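Local coordinates for protein cytochrome c55X (Pseudomonas aeruginosa PAO1, PDB 6TP9) that transfers electrons in the periplasm as a monoheme c-type cytochrome associated with heme d1 biosynthesis, at the interface of chains A and B. Residues are numbered along the deposited sequence; one frame, centred on the assembly and turned at random. Chains: chain A/B, Cytochrome c55X.

Contact 1: the interface of chains A and B. Residues chain A 16, 20; chain B 32, 81, 85, 90.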
loop_
_atom_site.group_PDB
_atom_site.type_symbol
_atom_site.label_atom_id
_atom_site.label_comp_id
_atom_site.label_asym_id
_atom_site.label_seq_id
_atom_site.Cartn_x
_atom_site.Cartn_y
_atom_site.Cartn_z
ATOM N N LEU A 16 -11.488 2.509 -6.865
ATOM C CA LEU A 16 -10.232 3.096 -7.311
ATOM C C LEU A 16 -9.184 3.050 -6.207
ATOM O O LEU A 16 -8.008 2.777 -6.473
ATOM C CB LEU A 16 -10.480 4.529 -7.782
ATOM C CG LEU A 16 -11.565 4.641 -8.858
ATOM C CD1 LEU A 16 -11.911 6.093 -9.144
ATOM C CD2 LEU A 16 -11.139 3.934 -10.137
ATOM N N LEU A 20 -5.768 1.046 -6.619
ATOM C CA LEU A 20 -4.488 1.710 -6.402
ATOM C C LEU A 20 -3.619 0.924 -5.430
ATOM O O LEU A 20 -2.418 0.735 -5.664
ATOM C CB LEU A 20 -4.720 3.128 -5.876
ATOM C CG LEU A 20 -3.463 3.957 -5.603
ATOM C CD1 LEU A 20 -2.700 4.223 -6.887
ATOM C CD2 LEU A 20 -3.829 5.267 -4.919
ATOM N N LEU B 32 3.512 4.932 -1.767
ATOM C CA LEU B 32 3.925 4.234 -2.980
ATOM C C LEU B 32 5.362 4.650 -3.276
ATOM O O LEU B 32 5.629 5.561 -4.053
ATOM C CB LEU B 32 2.984 4.577 -4.130
ATOM C CG LEU B 32 1.554 4.081 -3.917
ATOM C CD1 LEU B 32 0.576 4.838 -4.790
ATOM C CD2 LEU B 32 1.486 2.590 -4.200
ATOM N N LEU B 81 -7.675 9.381 -9.247
ATOM C CA LEU B 81 -6.486 8.706 -8.736
ATOM C C LEU B 81 -5.292 9.650 -8.699
ATOM O O LEU B 81 -4.607 9.767 -7.678
ATOM C CB LEU B 81 -6.165 7.483 -9.598
ATOM C CG LEU B 81 -7.056 6.250 -9.449
ATOM C CD1 LEU B 81 -6.684 5.212 -10.498
ATOM C CD2 LEU B 81 -6.938 5.662 -8.051
ATOM N N LEU B 85 -2.848 10.666 -5.647
ATOM C CA LEU B 85 -1.399 10.504 -5.621
ATOM C C LEU B 85 -0.705 11.831 -5.345
ATOM O O LEU B 85 0.302 11.876 -4.630
ATOM C CB LEU B 85 -0.916 9.918 -6.944
ATOM C CG LEU B 85 -1.531 8.576 -7.336
ATOM C CD1 LEU B 85 -1.134 8.219 -8.757
ATOM C CD2 LEU B 85 -1.110 7.488 -6.367
ATOM N N ILE B 90 -3.771 8.362 -0.047
ATOM C CA ILE B 90 -4.089 7.087 -0.680
ATOM C C ILE B 90 -4.686 6.082 0.294
ATOM O O ILE B 90 -5.046 4.971 -0.120
ATOM C CB ILE B 90 -2.852 6.460 -1.357
ATOM C CG1 ILE B 90 -1.732 6.233 -0.341
ATOM C CG2 ILE B 90 -2.366 7.338 -2.499
ATOM C CD1 ILE B 90 -0.729 5.196 -0.785
#

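Contact 2: the interface of chains A and B. Residues chain A 21-22, 30, 90; chain B 17, 21.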
loop_
_atom_site.group_PDB
_atom_site.type_symbol
_atom_site.label_atom_id
_atom_site.label_comp_id
_atom_site.label_asym_id
_atom_site.label_seq_id
_atom_site.Cartn_x
_atom_site.Cartn_y
_atom_site.Cartn_z
ATOM N N LEU A 21 -4.209 0.452 -4.336
ATOM C CA LEU A 21 -3.415 -0.125 -3.263
ATOM C C LEU A 21 -2.967 -1.546 -3.580
ATOM O O LEU A 21 -1.844 -1.928 -3.235
ATOM C CB LEU A 21 -4.211 -0.082 -1.959
ATOM C CG LEU A 21 -4.525 1.349 -1.511
ATOM C CD1 LEU A 21 -5.464 1.375 -0.322
ATOM C CD2 LEU A 21 -3.235 2.090 -1.185
ATOM N N GLN A 22 -3.809 -2.341 -4.240
ATOM C CA GLN A 22 -3.502 -3.756 -4.423
ATOM C C GLN A 22 -3.041 -4.117 -5.828
ATOM O O GLN A 22 -2.305 -5.095 -5.983
ATOM C CB GLN A 22 -4.715 -4.614 -4.045
ATOM C CG GLN A 22 -4.958 -4.653 -2.536
ATOM C CD GLN A 22 -5.821 -5.818 -2.093
ATOM O OE1 GLN A 22 -5.948 -6.821 -2.797
ATOM N NE2 GLN A 22 -6.417 -5.690 -0.912
ATOM N N LEU A 30 4.008 -0.265 -2.965
ATOM C CA LEU A 30 3.281 0.127 -1.766
ATOM C C LEU A 30 4.027 -0.355 -0.526
ATOM O O LEU A 30 4.499 -1.495 -0.468
ATOM C CB LEU A 30 1.864 -0.442 -1.784
ATOM C CG LEU A 30 0.968 -0.019 -0.616
ATOM C CD1 LEU A 30 0.678 1.475 -0.642
ATOM C CD2 LEU A 30 -0.328 -0.811 -0.630
ATOM N N ILE A 90 3.024 -5.897 0.147
ATOM C CA ILE A 90 1.732 -5.470 0.674
ATOM C C ILE A 90 0.676 -5.513 -0.421
ATOM O O ILE A 90 -0.466 -5.919 -0.182
ATOM C CB ILE A 90 1.856 -4.076 1.309
ATOM C CG1 ILE A 90 2.703 -4.174 2.576
ATOM C CG2 ILE A 90 0.488 -3.509 1.649
ATOM C CD1 ILE A 90 3.886 -3.265 2.580
ATOM N N ARG B 17 -4.613 -8.704 4.101
ATOM C CA ARG B 17 -4.199 -7.520 3.352
ATOM C C ARG B 17 -5.073 -6.328 3.705
ATOM O O ARG B 17 -4.578 -5.205 3.848
ATOM C CB ARG B 17 -4.257 -7.784 1.848
ATOM C CG ARG B 17 -3.218 -8.765 1.374
ATOM C CD ARG B 17 -3.043 -8.727 -0.128
ATOM N NE ARG B 17 -2.211 -9.844 -0.560
ATOM C CZ ARG B 17 -0.890 -9.882 -0.439
ATOM N NH1 ARG B 17 -0.238 -8.859 0.096
ATOM N NH2 ARG B 17 -0.219 -10.948 -0.854
ATOM N N LEU B 21 -3.927 -2.666 5.255
ATOM C CA LEU B 21 -4.141 -1.380 4.607
ATOM C C LEU B 21 -4.941 -0.424 5.483
ATOM O O LEU B 21 -4.652 0.778 5.513
ATOM C CB LEU B 21 -4.854 -1.591 3.271
ATOM C CG LEU B 21 -4.117 -2.459 2.252
ATOM C CD1 LEU B 21 -4.992 -2.668 1.031
ATOM C CD2 LEU B 21 -2.788 -1.833 1.870
#

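Contact 1: the interface of chains A and B
A:Leu20 reaches from helix 10-27 of chain A into an aliphatic pocket of chain B made by B:Leu81, B:Leu85, B:Ile90 and B:Leu32. It buries 66 Å² there, more than any other residue of the patch.

The contacts are mostly between methyl groups. CG of A:Leu20 stands anti to the backbone N (chi1 -180°), which swings the fork forward along the helix, towards B:Leu85, B:Ile90 and B:Leu32. CD2 of A:Leu20 meets the CG2 methyl of B:Ile90 at 3.5 Å, the two side chains crossing at about a right angle. In B:Ile90, CG1 lies between the backbone N and carbonyl carbon (chi1 59°), leaving CG2 to face the leucine. CD2 of B:Leu85 lies across the fork, 3.7 Å from CD1 and 3.8 Å from CD2 of A:Leu20. CD1 of A:Leu20 also touches CD1 of B:Leu32 at 3.9 Å, the two side chains meeting at a slant. Leucine suits the central place because its forked end can serve several neighbours, while beta-branched isoleucine offers a methyl close to its backbone.

A second set of contacts involves parts of the chain A helix nearer its backbone. CD2 of B:Leu81 comes to 3.7 Å from CB of A:Leu16 and packs against the carbonyl O of A:Leu16, a van der Waals contact. CD2 of B:Leu81 also reaches CB of A:Leu20 at 4.0 Å. The methyl thus sits between residues one helical turn apart.

In the fold, helix 10-27, whose C-terminal part carries the CXXCH cysteines, packs against helix 75-87, strand 31-32 and the C-terminal tail of the other chain, consistent with the reported domain swapping, in which N- and C-terminal helices that pair in a cytochrome c come from different chains.

Contact 2: the interface of chains A and B
B:Leu21 has its CG anti to the carbonyl carbon (chi1 -60°), presenting its fork to A:Leu21, A:Gln22, A:Leu30 and A:Ile90. B:Arg17, one helical turn earlier, is extended from CG to NE and then turns at its last torsion (chi4 -78°), bringing NH1 to the backbone carbonyl of A:Ile90.

The two methyls of B:Leu21 serve different neighbours. CD2 of B:Leu21 touches CD2 of A:Leu30 at 3.7 Å, and is equally near CG2 of A:Ile90, each side chain crossing the leucine at a slant. CD1 of B:Leu21 faces helix 10-27 of chain A, lying 4.0 Å from CB of A:Leu21. CD1 of B:Leu21 also lies 3.9 Å from NE2 of A:Gln22, whose aliphatic stem crosses the leucine at a slant before ending in a polar amide. Glutamine may suit this place, since its stem can cover an apolar methyl while the amide stays polar.

A polar link is added, though a weak one: NH1 of B:Arg17 donates a weak hydrogen bond to O of A:Ile90 at 3.0 Å, bent to 128° at the hydrogen. Arginine is long enough to span from a helix to a tail carbonyl in this way.

The site pairs the N-terminal helices of the two chains while holding the C-terminal tail of chain A against the helix of chain B, which should steady the swapped dimer.

The C-alpha centres of contact 1 and contact 2 lie about 11 Å apart, so the patches are neighbours within one interface. Helix 10-27 of chain A enters both, giving A:Leu16 and A:Leu20 to contact 1 and the next residues, A:Leu21 and A:Gln22, to contact 2. Residue 90 also serves both, from chain B and chain A respectively. Two-fold symmetry repeats each patch, though the side chain of residue 90 is turned differently in the two chains. Contact 1 resembles the inner packing of a cytochrome completed by exchanged helices, whereas contact 2 appears also to tie one such unit to the other.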